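Local coordinates for AdeR (Acinetobacter baumannii, PDB 5X5L), which probably acts as a two-component response regulator of transcription, and is represented here by its OmpR/PhoB-type DNA-binding domain bound to an intercistronic DNA region, at residues K6-D11 with K36-M41; K78-Q83 with Q87-V92. All coordinates share one frame; numbering follows the deposited sequence.

Interaction 1 of 2, residues K6-D11 with K36-M41; sequences KNIEID and KIISFM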
loop_
_atom_site.group_PDB
_atom_site.type_symbol
_atom_site.label_atom_id
_atom_site.label_comp_id
_atom_site.label_asym_id
_atom_site.label_seq_id
_atom_site.Cartn_x
_atom_site.Cartn_y
_atom_site.Cartn_z
ATOM N N LYS C 6 16.037 7.020 19.913
ATOM C CA LYS C 6 15.756 6.856 21.344
ATOM C C LYS C 6 14.302 6.486 21.619
ATOM O O LYS C 6 13.499 7.322 22.051
ATOM C CB LYS C 6 16.150 8.123 22.110
ATOM C CG LYS C 6 16.126 8.039 23.628
ATOM C CD LYS C 6 16.420 9.399 24.264
ATOM C CE LYS C 6 17.879 9.846 24.130
ATOM N NZ LYS C 6 18.815 8.953 24.865
ATOM N N ASN C 7 13.951 5.235 21.319
ATOM C CA ASN C 7 12.634 4.671 21.650
ATOM C C ASN C 7 11.429 5.225 20.820
ATOM O O ASN C 7 10.265 4.962 21.128
ATOM C CB ASN C 7 12.427 4.708 23.210
ATOM C CG ASN C 7 11.148 4.091 23.659
ATOM O OD1 ASN C 7 11.025 2.867 23.732
ATOM N ND2 ASN C 7 10.193 4.922 24.080
ATOM N N ILE C 8 11.721 5.952 19.722
ATOM C CA ILE C 8 10.706 6.442 18.771
ATOM C C ILE C 8 11.106 5.992 17.368
ATOM O O ILE C 8 12.107 6.471 16.814
ATOM C CB ILE C 8 10.575 7.984 18.790
ATOM C CG1 ILE C 8 9.978 8.427 20.132
ATOM C CG2 ILE C 8 9.725 8.479 17.608
ATOM C CD1 ILE C 8 9.660 9.901 20.263
ATOM N N GLU C 9 10.304 5.106 16.783
ATOM C CA GLU C 9 10.528 4.605 15.429
ATOM C C GLU C 9 9.456 5.171 14.505
ATOM O O GLU C 9 8.278 5.165 14.846
ATOM C CB GLU C 9 10.495 3.072 15.436
ATOM C CG GLU C 9 10.791 2.425 14.094
ATOM C CD GLU C 9 11.040 0.936 14.171
ATOM O OE1 GLU C 9 11.148 0.360 15.271
ATOM O OE2 GLU C 9 11.130 0.314 13.101
ATOM N N ILE C 10 9.882 5.671 13.352
ATOM C CA ILE C 10 8.984 6.113 12.284
ATOM C C ILE C 10 9.267 5.264 11.051
ATOM O O ILE C 10 10.371 5.299 10.514
ATOM C CB ILE C 10 9.187 7.605 11.950
ATOM C CG1 ILE C 10 8.891 8.462 13.184
ATOM C CG2 ILE C 10 8.331 8.006 10.747
ATOM C CD1 ILE C 10 9.212 9.927 13.003
ATOM N N ASP C 11 8.276 4.477 10.642
ATOM C CA ASP C 11 8.313 3.740 9.381
ATOM C C ASP C 11 7.661 4.637 8.329
ATOM O O ASP C 11 6.447 4.881 8.371
ATOM C CB ASP C 11 7.555 2.416 9.515
ATOM C CG ASP C 11 7.632 1.548 8.265
ATOM O OD1 ASP C 11 8.263 1.955 7.258
ATOM O OD2 ASP C 11 7.034 0.436 8.309
ATOM N N LYS C 36 3.981 14.887 10.370
ATOM C CA LYS C 36 4.998 15.733 9.738
ATOM C C LYS C 36 5.929 16.369 10.773
ATOM O O LYS C 36 7.135 16.393 10.579
ATOM C CB LYS C 36 4.360 16.826 8.870
ATOM C CG LYS C 36 3.744 16.311 7.582
ATOM C CD LYS C 36 3.398 17.433 6.614
ATOM C CE LYS C 36 2.498 16.818 5.534
ATOM N NZ LYS C 36 2.173 17.734 4.411
ATOM N N ILE C 37 5.363 16.853 11.871
ATOM C CA ILE C 37 6.135 17.456 12.960
ATOM C C ILE C 37 7.168 16.465 13.498
ATOM O O ILE C 37 8.369 16.750 13.461
ATOM C CB ILE C 37 5.212 17.987 14.089
ATOM C CG1 ILE C 37 4.472 19.239 13.592
ATOM C CG2 ILE C 37 6.004 18.326 15.346
ATOM C CD1 ILE C 37 3.400 19.750 14.529
ATOM N N ILE C 38 6.706 15.310 13.971
ATOM C CA ILE C 38 7.602 14.299 14.550
ATOM C C ILE C 38 8.632 13.761 13.548
ATOM O O ILE C 38 9.782 13.500 13.921
ATOM C CB ILE C 38 6.815 13.140 15.225
ATOM C CG1 ILE C 38 7.733 12.226 16.050
ATOM C CG2 ILE C 38 6.065 12.296 14.209
ATOM C CD1 ILE C 38 8.405 12.926 17.214
ATOM N N SER C 39 8.223 13.601 12.290
ATOM C CA SER C 39 9.121 13.121 11.234
ATOM C C SER C 39 10.138 14.186 10.808
ATOM O O SER C 39 11.242 13.852 10.380
ATOM C CB SER C 39 8.306 12.659 10.025
ATOM O OG SER C 39 9.117 11.958 9.103
ATOM N N PHE C 40 9.755 15.459 10.910
ATOM C CA PHE C 40 10.636 16.590 10.592
ATOM C C PHE C 40 11.694 16.778 11.669
ATOM O O PHE C 40 12.881 16.908 11.364
ATOM C CB PHE C 40 9.794 17.868 10.424
ATOM C CG PHE C 40 10.577 19.107 10.046
ATOM C CD1 PHE C 40 11.602 19.066 9.100
ATOM C CD2 PHE C 40 10.244 20.342 10.615
ATOM C CE1 PHE C 40 12.310 20.208 8.789
ATOM C CE2 PHE C 40 10.940 21.489 10.271
ATOM C CZ PHE C 40 11.974 21.418 9.346
ATOM N N MET C 41 11.254 16.781 12.928
ATOM C CA MET C 41 12.141 17.062 14.068
ATOM C C MET C 41 13.087 15.919 14.435
ATOM O O MET C 41 14.161 16.173 14.974
ATOM C CB MET C 41 11.322 17.478 15.291
ATOM C CG MET C 41 10.573 18.794 15.071
ATOM S SD MET C 41 10.050 19.624 16.581
ATOM C CE MET C 41 8.827 18.437 17.053
#
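In the winged-helix DNA-binding domain of the OmpR/PhoB family, an N-terminal antiparallel sheet lies against a bundle of three helices, and the meeting of Ile-8 and Ile-10 with Ile-38 and Ser-39 is one instance of that sheet-on-helix packing. Strand 8-11 runs across helix 36-41 at 107° between their N-to-C directions, with the axes 9.9 Å apart at their closest. With no hydrogen bond between the two segments, the join is one of van der Waals packing, chiefly of the Ile-10 CD1 methyl against the helix. The CG1 branch of Ile-10 stands anti to the carbonyl carbon (chi1 -61°) and the chain continues extended, which drives CD1 end-on into the helix surface. There CD1 meets backbone as well as side chain: Ile-38 O and Ser-39 CA each lie 3.7 Å from Ile-10 CD1. Both branches of Ile-38 reach the same methyl, with CG1 and CG2 each 4.1 Å from Ile-10 CD1, while CB of Ser-39, the next residue along the helix, lies at the same distance. One strand residue is thus received between the side chains and main chain of two successive helix residues. Ile-8, two positions earlier and so on the same face of the strand, approaches Ile-38 more loosely, methyl to methyl, its CD1 4.5 Å from Ile-38 CD1. The hydroxyl of Ser-39 has a hydrogen-bonding partner outside the two segments. Strand 16-19 extends the apolar layer, Val-17 touching both Ile-10 and Ile-38 and Ile-19 touching Ile-8. Helix 66-81 covers another flank through Leu-76 on Ile-38 and Leu-80 on Ile-8, whereas Phe-40, whose CB points away from strand 8-11, stacks on His-57 of helix 51-58.

Interaction 2 of 2, residues K78-Q83 with Q87-V92; sequences KKLEEQ and QMLINV. With nucleotides of chain I.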
loop_
_atom_site.group_PDB
_atom_site.type_symbol
_atom_site.label_atom_id
_atom_site.label_comp_id
_atom_site.label_asym_id
_atom_site.label_seq_id
_atom_site.Cartn_x
_atom_site.Cartn_y
_atom_site.Cartn_z
ATOM N N LYS C 78 0.785 15.323 24.054
ATOM C CA LYS C 78 -0.159 14.541 24.845
ATOM C C LYS C 78 -0.167 13.078 24.398
ATOM O O LYS C 78 -0.103 12.175 25.234
ATOM C CB LYS C 78 -1.567 15.146 24.781
ATOM C CG LYS C 78 -2.632 14.420 25.593
ATOM C CD LYS C 78 -2.319 14.395 27.093
ATOM C CE LYS C 78 -2.770 13.104 27.766
ATOM N NZ LYS C 78 -4.254 13.040 27.941
ATOM N N LYS C 79 -0.199 12.852 23.088
ATOM C CA LYS C 79 -0.164 11.490 22.545
ATOM C C LYS C 79 1.129 10.747 22.905
ATOM O O LYS C 79 1.094 9.545 23.171
ATOM C CB LYS C 79 -0.405 11.499 21.030
ATOM C CG LYS C 79 -1.850 11.845 20.687
ATOM C CD LYS C 79 -2.063 12.031 19.199
ATOM C CE LYS C 79 -3.487 12.462 18.890
ATOM N NZ LYS C 79 -3.719 12.694 17.442
ATOM N N LEU C 80 2.257 11.456 22.936
ATOM C CA LEU C 80 3.507 10.871 23.423
ATOM C C LEU C 80 3.456 10.543 24.916
ATOM O O LEU C 80 3.935 9.477 25.316
ATOM C CB LEU C 80 4.704 11.781 23.119
ATOM C CG LEU C 80 5.088 11.911 21.645
ATOM C CD1 LEU C 80 6.029 13.063 21.399
ATOM C CD2 LEU C 80 5.761 10.649 21.186
ATOM N N GLU C 81 2.872 11.429 25.731
ATOM C CA GLU C 81 2.822 11.208 27.190
ATOM C C GLU C 81 1.942 10.020 27.579
ATOM O O GLU C 81 2.282 9.303 28.526
ATOM C CB GLU C 81 2.370 12.458 27.970
ATOM C CG GLU C 81 3.223 13.709 27.833
ATOM C CD GLU C 81 2.553 14.964 28.394
ATOM O OE1 GLU C 81 1.380 14.924 28.843
ATOM O OE2 GLU C 81 3.224 16.010 28.422
ATOM N N GLU C 82 0.836 9.793 26.852
ATOM C CA GLU C 82 -0.016 8.613 27.108
ATOM C C GLU C 82 0.646 7.262 26.769
ATOM O O GLU C 82 0.118 6.221 27.156
ATOM C CB GLU C 82 -1.422 8.725 26.476
ATOM C CG GLU C 82 -1.492 9.040 24.998
ATOM C CD GLU C 82 -2.912 8.850 24.412
ATOM O OE1 GLU C 82 -3.910 8.623 25.153
ATOM O OE2 GLU C 82 -3.030 8.935 23.177
ATOM N N GLN C 83 1.798 7.295 26.093
ATOM C CA GLN C 83 2.666 6.112 25.934
ATOM C C GLN C 83 3.901 6.218 26.831
ATOM O O GLN C 83 4.954 5.654 26.512
ATOM C CB GLN C 83 3.072 5.922 24.467
ATOM C CG GLN C 83 1.915 5.971 23.478
ATOM C CD GLN C 83 0.748 5.073 23.845
ATOM O OE1 GLN C 83 0.929 3.963 24.357
ATOM N NE2 GLN C 83 -0.465 5.557 23.584
ATOM N N GLN C 87 9.663 13.376 28.546
ATOM C CA GLN C 87 10.791 14.296 28.301
ATOM C C GLN C 87 10.988 14.660 26.840
ATOM O O GLN C 87 12.136 15.095 26.502
ATOM C CB GLN C 87 12.059 13.727 28.948
ATOM C CG GLN C 87 11.987 13.610 30.485
ATOM C CD GLN C 87 13.214 12.921 31.071
ATOM O OE1 GLN C 87 14.325 13.145 30.591
ATOM N NE2 GLN C 87 13.025 12.079 32.107
ATOM N N MET C 88 9.991 14.563 25.956
ATOM C CA MET C 88 10.119 14.970 24.563
ATOM C C MET C 88 9.421 16.308 24.335
ATOM O O MET C 88 8.662 16.762 25.153
ATOM C CB MET C 88 9.503 13.907 23.642
ATOM C CG MET C 88 10.205 12.579 23.625
ATOM S SD MET C 88 11.726 12.410 22.697
ATOM C CE MET C 88 12.027 10.683 23.026
ATOM N N LEU C 89 9.596 16.910 23.167
ATOM C CA LEU C 89 8.921 18.168 22.781
ATOM C C LEU C 89 9.076 19.359 23.729
ATOM O O LEU C 89 8.103 20.045 24.050
ATOM C CB LEU C 89 7.446 17.924 22.410
ATOM C CG LEU C 89 7.271 17.121 21.103
ATOM C CD1 LEU C 89 5.819 16.759 20.885
ATOM C CD2 LEU C 89 7.717 17.921 19.904
ATOM N N ILE C 90 10.304 19.609 24.164
ATOM C CA ILE C 90 10.616 20.744 25.053
ATOM C C ILE C 90 10.544 22.069 24.302
ATOM O O ILE C 90 11.139 22.228 23.248
ATOM C CB ILE C 90 12.000 20.576 25.727
ATOM C CG1 ILE C 90 11.873 19.505 26.826
ATOM C CG2 ILE C 90 12.458 21.832 26.408
ATOM C CD1 ILE C 90 12.022 18.116 26.360
ATOM N N ASN C 91 9.845 23.013 24.901
ATOM C CA ASN C 91 9.774 24.381 24.395
ATOM C C ASN C 91 11.075 25.091 24.782
ATOM O O ASN C 91 11.587 24.884 25.878
ATOM C CB ASN C 91 8.544 25.111 24.955
ATOM C CG ASN C 91 8.758 26.611 25.091
ATOM O OD1 ASN C 91 9.111 27.084 26.162
ATOM N ND2 ASN C 91 8.784 27.331 23.964
ATOM N N VAL C 92 11.597 25.908 23.872
ATOM C CA VAL C 92 12.752 26.757 24.127
ATOM C C VAL C 92 12.225 28.182 24.041
ATOM O O VAL C 92 11.998 28.710 22.954
ATOM C CB VAL C 92 13.878 26.511 23.115
ATOM C CG1 VAL C 92 15.086 27.395 23.414
ATOM C CG2 VAL C 92 14.259 25.036 23.111
ATOM P P DG I 5 7.070 31.325 23.923
ATOM O OP1 DG I 5 8.206 30.565 23.351
ATOM O OP2 DG I 5 6.184 32.109 23.024
ATOM O "O5'" DG I 5 6.242 30.279 24.786
ATOM C "C5'" DG I 5 6.890 29.538 25.836
ATOM C "C4'" DG I 5 6.006 28.426 26.353
ATOM O "O4'" DG I 5 4.890 29.006 27.064
ATOM C "C3'" DG I 5 5.395 27.482 25.311
ATOM O "O3'" DG I 5 5.454 26.151 25.843
ATOM C "C2'" DG I 5 3.992 28.037 25.124
ATOM C "C1'" DG I 5 3.665 28.546 26.514
ATOM N N9 DG I 5 2.710 29.648 26.579
ATOM C C8 DG I 5 2.754 30.851 25.910
ATOM N N7 DG I 5 1.757 31.642 26.208
ATOM C C5 DG I 5 1.027 30.930 27.149
ATOM C C6 DG I 5 -0.157 31.280 27.850
ATOM O O6 DG I 5 -0.822 32.322 27.775
ATOM N N1 DG I 5 -0.561 30.259 28.708
ATOM C C2 DG I 5 0.095 29.060 28.875
ATOM N N2 DG I 5 -0.445 28.201 29.754
ATOM N N3 DG I 5 1.202 28.726 28.232
ATOM C C4 DG I 5 1.609 29.702 27.394
#
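The carboxamide of Asn-91 lies with one face over the sugar-phosphate backbone of DG5 of chain I: O3' sits 3.4 Å from Asn-91 CG on that face, and C3' and C5' lie on the same side. The amide OD1 is in packing contact with C5' of the nucleotide at 3.3 Å. At the amino end of the group, ND2 makes a weak hydrogen bond of 3.3 Å to the phosphate oxygen OP1 of DG5, bent to 138° at the hydrogen, with the acceptor displaced from the amide plane. A second weak bond, to Gly-96 O, ties ND2 to the neighbouring strand. Asn-91 belongs to strand 90-92, one arm of the hairpin that forms the wing of this winged-helix domain, while helix 66-81 is the recognition helix of the fold. Between 78-83 and the loop leading into that strand the contact is apolar. Leu-80 has CG anti to its carbonyl carbon (chi1 -69°), and from there chi2 of 166° sets the branch whose CD1 meets Leu-89 CD1 at 3.7 Å, the two side chains crossing at about a right angle. Leu-80 CD1 also rests 4.2 Å from Met-88 CB, although the end of the methionine turns off elsewhere. Leu-89 adopts a left-handed backbone conformation just before the strand; its carbonyl oxygen accepts a hydrogen bond from Arg-77 NH2 of helix 66-81, one residue before 78-83.

Interactions 1 and 2 have centres 12 Å apart and share one continuous apolar interior. Ile-8 packs against both segments of interaction 2: its CD1 lies 3.7 Å from Met-88 CE and 4.1 Å from Leu-80 CD2. Met-88 CE is turned to the N-terminal sheet, lying also 3.8 Å from Lys-6 O. A second junction is formed by Met-41 packing on Leu-89. The principle illustrated is that the DNA-facing parts rest on the same interior as the N-terminal sheet: interaction 1 comes no nearer than about 7 Å to the nucleic acid, measured between nearest atoms, whereas 87-92 reaches the DNA sugar-phosphate backbone through Asn-91.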